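Local coordinates for protein transcription elongation factor Spt5 (Methanocaldococcus jannaschii, PDB 3EWG) that stimulates transcription elongation as a partner of Spt4, its NGN domain, the part described here, mediating the interaction with RNA polymerase, at residues V5-G10 with G41-E46; D29-L34 with E46-G51. All blocks are in the same frame, centred on the assembly; numbering follows the deposited sequence.

In the fold
Both contacts use strand 42-47 of the antiparallel sheet of the NGN domain, pairing it with strand 2-7 in contact 1 and with strand 30-36 in contact 2. Contact 1 lies nearer the centre of the chain, about 5 Å from it between centres, and sets valines against the helices while an arginine and a tyrosine lie on the other face. Contact 2 is farther out, about 8 Å, on a strand outermost within this chain but continued by the second subunit; a bulge and two hydroxyl-carboxylate bonds mark it. Glu46 belongs to both contacts, and Val45 CG1 packs on Val30 CG1 at 3.7 Å, joining their helix-side faces.

Contact 1. Residues V5-G10 with G41-E46; sequences VRTMVG and GYVLVE
Arg6 and Tyr42 face each other as a non-hydrogen-bonded antiparallel pair, and their side chains meet on the same face of the sheet. With CG anti to the backbone N (chi1 176°) and a bend at chi2, the arginine passes obliquely across the tyrosine ring: CD comes to 3.5 Å from Tyr42 CE2, and NH1 reaches Tyr42 CE1 at 3.4 Å. The guanidinium is inclined to the ring, the two planes 40° apart, so this is not a flat stack. Beside it, Val5 and Val43 form a hydrogen-bonded pair, Val5 N donating to Val43 O at 2.8 Å and Val43 N returning a bond to Val5 O. A third backbone bond, Thr7 N to Gly41 O, is straight at its hydrogen (174°), although the nitrogen stands well above the carbonyl plane.

These strands, 2-7 and 42-47, are the inner pair of the four-stranded antiparallel sheet of the NGN domain, whose helices 12-25 and 50-57 cover the valine face. There Val5 CG2 lies 4.0 Å from Val45 CG2, and both residues pack on Met19 and Val53. Thr7 divides its two branches: CG2, anti to the carbonyl carbon, meets Val43 CG2 at 3.9 Å with the side chains nearly at right angles, while OG1, placed between the backbone N and the carbonyl carbon, gives its proton to Met8 O at 2.9 Å. Where the strand ends, Val9 CG2 lies beside the backbone of Gly41, a residue with positive phi. The amides of Gly41 and Gly10 both donate to OE2 of Glu12, which ties the two chain segments together beyond the last strand bond.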
loop_
_atom_site.group_PDB
_atom_site.type_symbol
_atom_site.label_atom_id
_atom_site.label_comp_id
_atom_site.label_asym_id
_atom_site.label_seq_id
_atom_site.Cartn_x
_atom_site.Cartn_y
_atom_site.Cartn_z
ATOM N N VAL A 5 7.796 5.970 6.868
ATOM C CA VAL A 5 7.740 5.315 8.167
ATOM C C VAL A 5 8.788 4.206 8.181
ATOM O O VAL A 5 8.759 3.301 7.350
ATOM C CB VAL A 5 6.339 4.741 8.462
ATOM C CG1 VAL A 5 6.333 3.980 9.795
ATOM C CG2 VAL A 5 5.302 5.861 8.473
ATOM N N ARG A 6 9.721 4.306 9.120
ATOM C CA ARG A 6 10.806 3.349 9.258
ATOM C C ARG A 6 10.301 2.110 10.000
ATOM O O ARG A 6 9.737 2.211 11.096
ATOM C CB ARG A 6 11.979 4.002 10.002
ATOM C CG ARG A 6 13.153 3.090 10.309
ATOM C CD ARG A 6 14.011 2.825 9.085
ATOM N NE ARG A 6 15.202 2.058 9.428
ATOM C CZ ARG A 6 15.868 1.276 8.584
ATOM N NH1 ARG A 6 15.466 1.137 7.320
ATOM N NH2 ARG A 6 16.940 0.621 9.013
ATOM N N THR A 7 10.501 0.946 9.390
ATOM C CA THR A 7 10.048 -0.315 9.965
ATOM C C THR A 7 11.195 -1.309 10.053
ATOM O O THR A 7 12.262 -1.099 9.461
ATOM C CB THR A 7 8.904 -0.966 9.126
ATOM O OG1 THR A 7 9.451 -1.595 7.955
ATOM C CG2 THR A 7 7.844 0.067 8.710
ATOM N N MET A 8 10.967 -2.395 10.790
ATOM C CA MET A 8 11.833 -3.560 10.711
ATOM C C MET A 8 11.807 -4.066 9.272
ATOM O O MET A 8 10.740 -4.111 8.642
ATOM C CB MET A 8 11.347 -4.658 11.657
ATOM C CG MET A 8 12.290 -5.853 11.751
ATOM S SD MET A 8 11.730 -7.083 12.942
ATOM C CE MET A 8 10.877 -8.234 11.890
ATOM N N VAL A 9 12.974 -4.432 8.751
ATOM C CA VAL A 9 13.075 -4.985 7.399
ATOM C C VAL A 9 12.259 -6.277 7.322
ATOM O O VAL A 9 12.367 -7.137 8.196
ATOM C CB VAL A 9 14.553 -5.219 6.993
ATOM C CG1 VAL A 9 14.657 -5.990 5.679
ATOM C CG2 VAL A 9 15.288 -3.889 6.890
ATOM N N GLY A 10 11.415 -6.384 6.298
ATOM C CA GLY A 10 10.586 -7.572 6.105
ATOM C C GLY A 10 9.166 -7.438 6.624
ATOM O O GLY A 10 8.313 -8.271 6.318
ATOM N N GLY A 41 12.569 -1.751 4.814
ATOM C CA GLY A 41 12.465 -1.046 6.096
ATOM C C GLY A 41 11.725 0.279 6.080
ATOM O O GLY A 41 11.887 1.098 6.991
ATOM N N TYR A 42 10.915 0.504 5.048
ATOM C CA TYR A 42 10.118 1.729 4.964
ATOM C C TYR A 42 8.744 1.460 4.387
ATOM O O TYR A 42 8.596 0.623 3.493
ATOM C CB TYR A 42 10.816 2.806 4.122
ATOM C CG TYR A 42 12.099 3.316 4.724
ATOM C CD1 TYR A 42 13.331 2.825 4.293
ATOM C CD2 TYR A 42 12.085 4.270 5.740
ATOM C CE1 TYR A 42 14.515 3.275 4.848
ATOM C CE2 TYR A 42 13.268 4.729 6.301
ATOM C CZ TYR A 42 14.475 4.228 5.851
ATOM O OH TYR A 42 15.653 4.666 6.404
ATOM N N VAL A 43 7.749 2.160 4.926
ATOM C CA VAL A 43 6.413 2.235 4.344
ATOM C C VAL A 43 6.158 3.713 4.061
ATOM O O VAL A 43 6.372 4.574 4.929
ATOM C CB VAL A 43 5.309 1.666 5.280
ATOM C CG1 VAL A 43 3.904 1.853 4.665
ATOM C CG2 VAL A 43 5.537 0.190 5.563
ATOM N N LEU A 44 5.733 4.009 2.841
ATOM C CA LEU A 44 5.446 5.386 2.459
ATOM C C LEU A 44 3.976 5.678 2.667
ATOM O O LEU A 44 3.112 4.893 2.261
ATOM C CB LEU A 44 5.871 5.660 1.006
ATOM C CG LEU A 44 7.355 5.438 0.674
ATOM C CD1 LEU A 44 7.661 5.829 -0.767
ATOM C CD2 LEU A 44 8.283 6.189 1.634
ATOM N N VAL A 45 3.708 6.809 3.321
ATOM C CA VAL A 45 2.357 7.197 3.701
ATOM C C VAL A 45 2.097 8.638 3.283
ATOM O O VAL A 45 2.831 9.547 3.681
ATOM C CB VAL A 45 2.136 7.062 5.234
ATOM C CG1 VAL A 45 0.724 7.505 5.628
ATOM C CG2 VAL A 45 2.387 5.636 5.699
ATOM N N GLU A 46 1.064 8.841 2.470
ATOM C CA GLU A 46 0.576 10.187 2.210
ATOM C C GLU A 46 -0.490 10.533 3.241
ATOM O O GLU A 46 -1.454 9.781 3.433
ATOM C CB GLU A 46 0.019 10.328 0.792
ATOM C CG GLU A 46 -0.265 11.784 0.419
ATOM C CD GLU A 46 -1.158 11.951 -0.794
ATOM O OE1 GLU A 46 -1.627 10.940 -1.371
ATOM O OE2 GLU A 46 -1.389 13.117 -1.173
#

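Contact 2. Residues D29-L34 with E46-G51; sequences DVYSIL and EAETKG
Between residues 29-34 and 46-51 the antiparallel ladder slips by one residue at a classic beta bulge, where Tyr31 and Ser32 both face Glu46 and Glu46 O takes a bond of 2.7 Å from Tyr31 N and a weak one from Ser32 N. Glu46 N returns a bond to Ser32 O, and beyond the bulge Glu48 N donates to Asp29 O. The side chains of Ser32 and Glu46 share one face: OG of the serine donates to Glu46 OE1 at 2.6 Å, approaching nearly along the carboxylate C-O axis. With CG anti to the backbone N (chi1 -170°) and the chain extended beyond it, Glu46 brings OE1 to the serine, and its CB packs 3.6 Å from Ser32 CB.

The Tyr31 ring folds back over the backbone of its own strand, one face lying over Asp29 O, which sits 3.8 Å from the ring plane at its centre. Its OH reaches Glu48 OE1 at 2.6 Å, donating on the anti side of that oxygen, 21° out of the carboxylate plane. Ring and carboxylate planes are 73° apart, OE1 lying in the ring plane at its edge.

This is the open end of the hairpin of strands 30-36 and 42-47, where the chain leaves the sheet for helix 50-57, N-capped by Thr49. Val30 CG2 and Ala47 CB, 4.3 Å apart, lie on the helix side of the sheet, where Val30 touches Leu56 and Ala47 touches Val53. Ser32, Ile33 and Leu34 pair with a strand of the second subunit and so carry the sheet across the interface; Ser32 OG also bonds Ser36 OG of that subunit.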
loop_
_atom_site.group_PDB
_atom_site.type_symbol
_atom_site.label_atom_id
_atom_site.label_comp_id
_atom_site.label_asym_id
_atom_site.label_seq_id
_atom_site.Cartn_x
_atom_site.Cartn_y
_atom_site.Cartn_z
ATOM N N ASP A 29 -6.669 11.097 8.504
ATOM C CA ASP A 29 -6.530 11.707 7.185
ATOM C C ASP A 29 -5.295 11.164 6.469
ATOM O O ASP A 29 -4.355 11.897 6.166
ATOM C CB ASP A 29 -6.503 13.236 7.295
ATOM C CG ASP A 29 -7.827 13.811 7.780
ATOM O OD1 ASP A 29 -8.894 13.294 7.376
ATOM O OD2 ASP A 29 -7.798 14.786 8.559
ATOM N N VAL A 30 -5.323 9.856 6.222
ATOM C CA VAL A 30 -4.249 9.135 5.543
ATOM C C VAL A 30 -4.772 8.784 4.158
ATOM O O VAL A 30 -5.789 8.107 4.037
ATOM C CB VAL A 30 -3.843 7.870 6.335
ATOM C CG1 VAL A 30 -2.891 6.992 5.530
ATOM C CG2 VAL A 30 -3.209 8.259 7.669
ATOM N N TYR A 31 -4.083 9.256 3.122
ATOM C CA TYR A 31 -4.618 9.209 1.751
ATOM C C TYR A 31 -4.051 8.098 0.885
ATOM O O TYR A 31 -4.759 7.542 0.034
ATOM C CB TYR A 31 -4.437 10.563 1.048
ATOM C CG TYR A 31 -4.960 11.748 1.839
ATOM C CD1 TYR A 31 -6.246 11.738 2.375
ATOM C CD2 TYR A 31 -4.173 12.884 2.036
ATOM C CE1 TYR A 31 -6.732 12.819 3.104
ATOM C CE2 TYR A 31 -4.653 13.975 2.762
ATOM C CZ TYR A 31 -5.940 13.931 3.288
ATOM O OH TYR A 31 -6.438 14.993 4.003
ATOM N N SER A 32 -2.770 7.791 1.093
ATOM C CA SER A 32 -2.073 6.789 0.301
ATOM C C SER A 32 -1.121 5.964 1.161
ATOM O O SER A 32 -0.569 6.463 2.141
ATOM C CB SER A 32 -1.290 7.445 -0.844
ATOM O OG SER A 32 -2.083 8.383 -1.549
ATOM N N ILE A 33 -0.945 4.700 0.791
ATOM C CA ILE A 33 0.013 3.815 1.455
ATOM C C ILE A 33 0.740 2.997 0.390
ATOM O O ILE A 33 0.098 2.413 -0.487
ATOM C CB ILE A 33 -0.668 2.855 2.477
ATOM C CG1 ILE A 33 -1.395 3.645 3.575
ATOM C CG2 ILE A 33 0.368 1.907 3.111
ATOM C CD1 ILE A 33 -2.358 2.818 4.408
ATOM N N LEU A 34 2.073 2.981 0.467
ATOM C CA LEU A 34 2.906 2.126 -0.386
ATOM C C LEU A 34 3.845 1.243 0.433
ATOM O O LEU A 34 4.654 1.737 1.228
ATOM C CB LEU A 34 3.726 2.954 -1.385
ATOM C CG LEU A 34 4.793 2.198 -2.198
ATOM C CD1 LEU A 34 4.168 1.323 -3.265
ATOM C CD2 LEU A 34 5.817 3.144 -2.815
ATOM N N GLU A 46 1.064 8.841 2.470
ATOM C CA GLU A 46 0.576 10.187 2.210
ATOM C C GLU A 46 -0.490 10.533 3.241
ATOM O O GLU A 46 -1.454 9.781 3.433
ATOM C CB GLU A 46 0.019 10.328 0.792
ATOM C CG GLU A 46 -0.265 11.784 0.419
ATOM C CD GLU A 46 -1.158 11.951 -0.794
ATOM O OE1 GLU A 46 -1.627 10.940 -1.371
ATOM O OE2 GLU A 46 -1.389 13.117 -1.173
ATOM N N ALA A 47 -0.301 11.667 3.912
ATOM C CA ALA A 47 -1.222 12.108 4.953
ATOM C C ALA A 47 -1.309 13.626 4.994
ATOM O O ALA A 47 -0.432 14.327 4.472
ATOM C CB ALA A 47 -0.801 11.553 6.309
ATOM N N GLU A 48 -2.376 14.127 5.609
ATOM C CA GLU A 48 -2.599 15.562 5.715
ATOM C C GLU A 48 -1.544 16.225 6.600
ATOM O O GLU A 48 -0.960 17.246 6.227
ATOM C CB GLU A 48 -4.010 15.841 6.250
ATOM C CG GLU A 48 -4.452 17.305 6.185
ATOM C CD GLU A 48 -4.559 17.848 4.768
ATOM O OE1 GLU A 48 -4.933 17.091 3.845
ATOM O OE2 GLU A 48 -4.278 19.051 4.582
ATOM N N THR A 49 -1.310 15.631 7.769
ATOM C CA THR A 49 -0.368 16.166 8.747
ATOM C C THR A 49 0.544 15.059 9.252
ATOM O O THR A 49 0.239 13.869 9.094
ATOM C CB THR A 49 -1.092 16.794 9.971
ATOM O OG1 THR A 49 -1.839 15.783 10.662
ATOM C CG2 THR A 49 -2.035 17.932 9.548
ATOM N N LYS A 50 1.652 15.452 9.876
ATOM C CA LYS A 50 2.530 14.500 10.547
ATOM C C LYS A 50 1.806 13.841 11.721
ATOM O O LYS A 50 2.015 12.654 11.998
ATOM C CB LYS A 50 3.816 15.179 11.024
ATOM C CG LYS A 50 4.902 14.183 11.427
ATOM C CD LYS A 50 6.211 14.868 11.756
ATOM C CE LYS A 50 7.262 13.840 12.145
ATOM N NZ LYS A 50 8.644 14.362 11.929
ATOM N N GLY A 51 0.950 14.616 12.391
ATOM C CA GLY A 51 0.120 14.119 13.488
ATOM C C GLY A 51 -0.693 12.886 13.129
ATOM O O GLY A 51 -0.758 11.930 13.915
#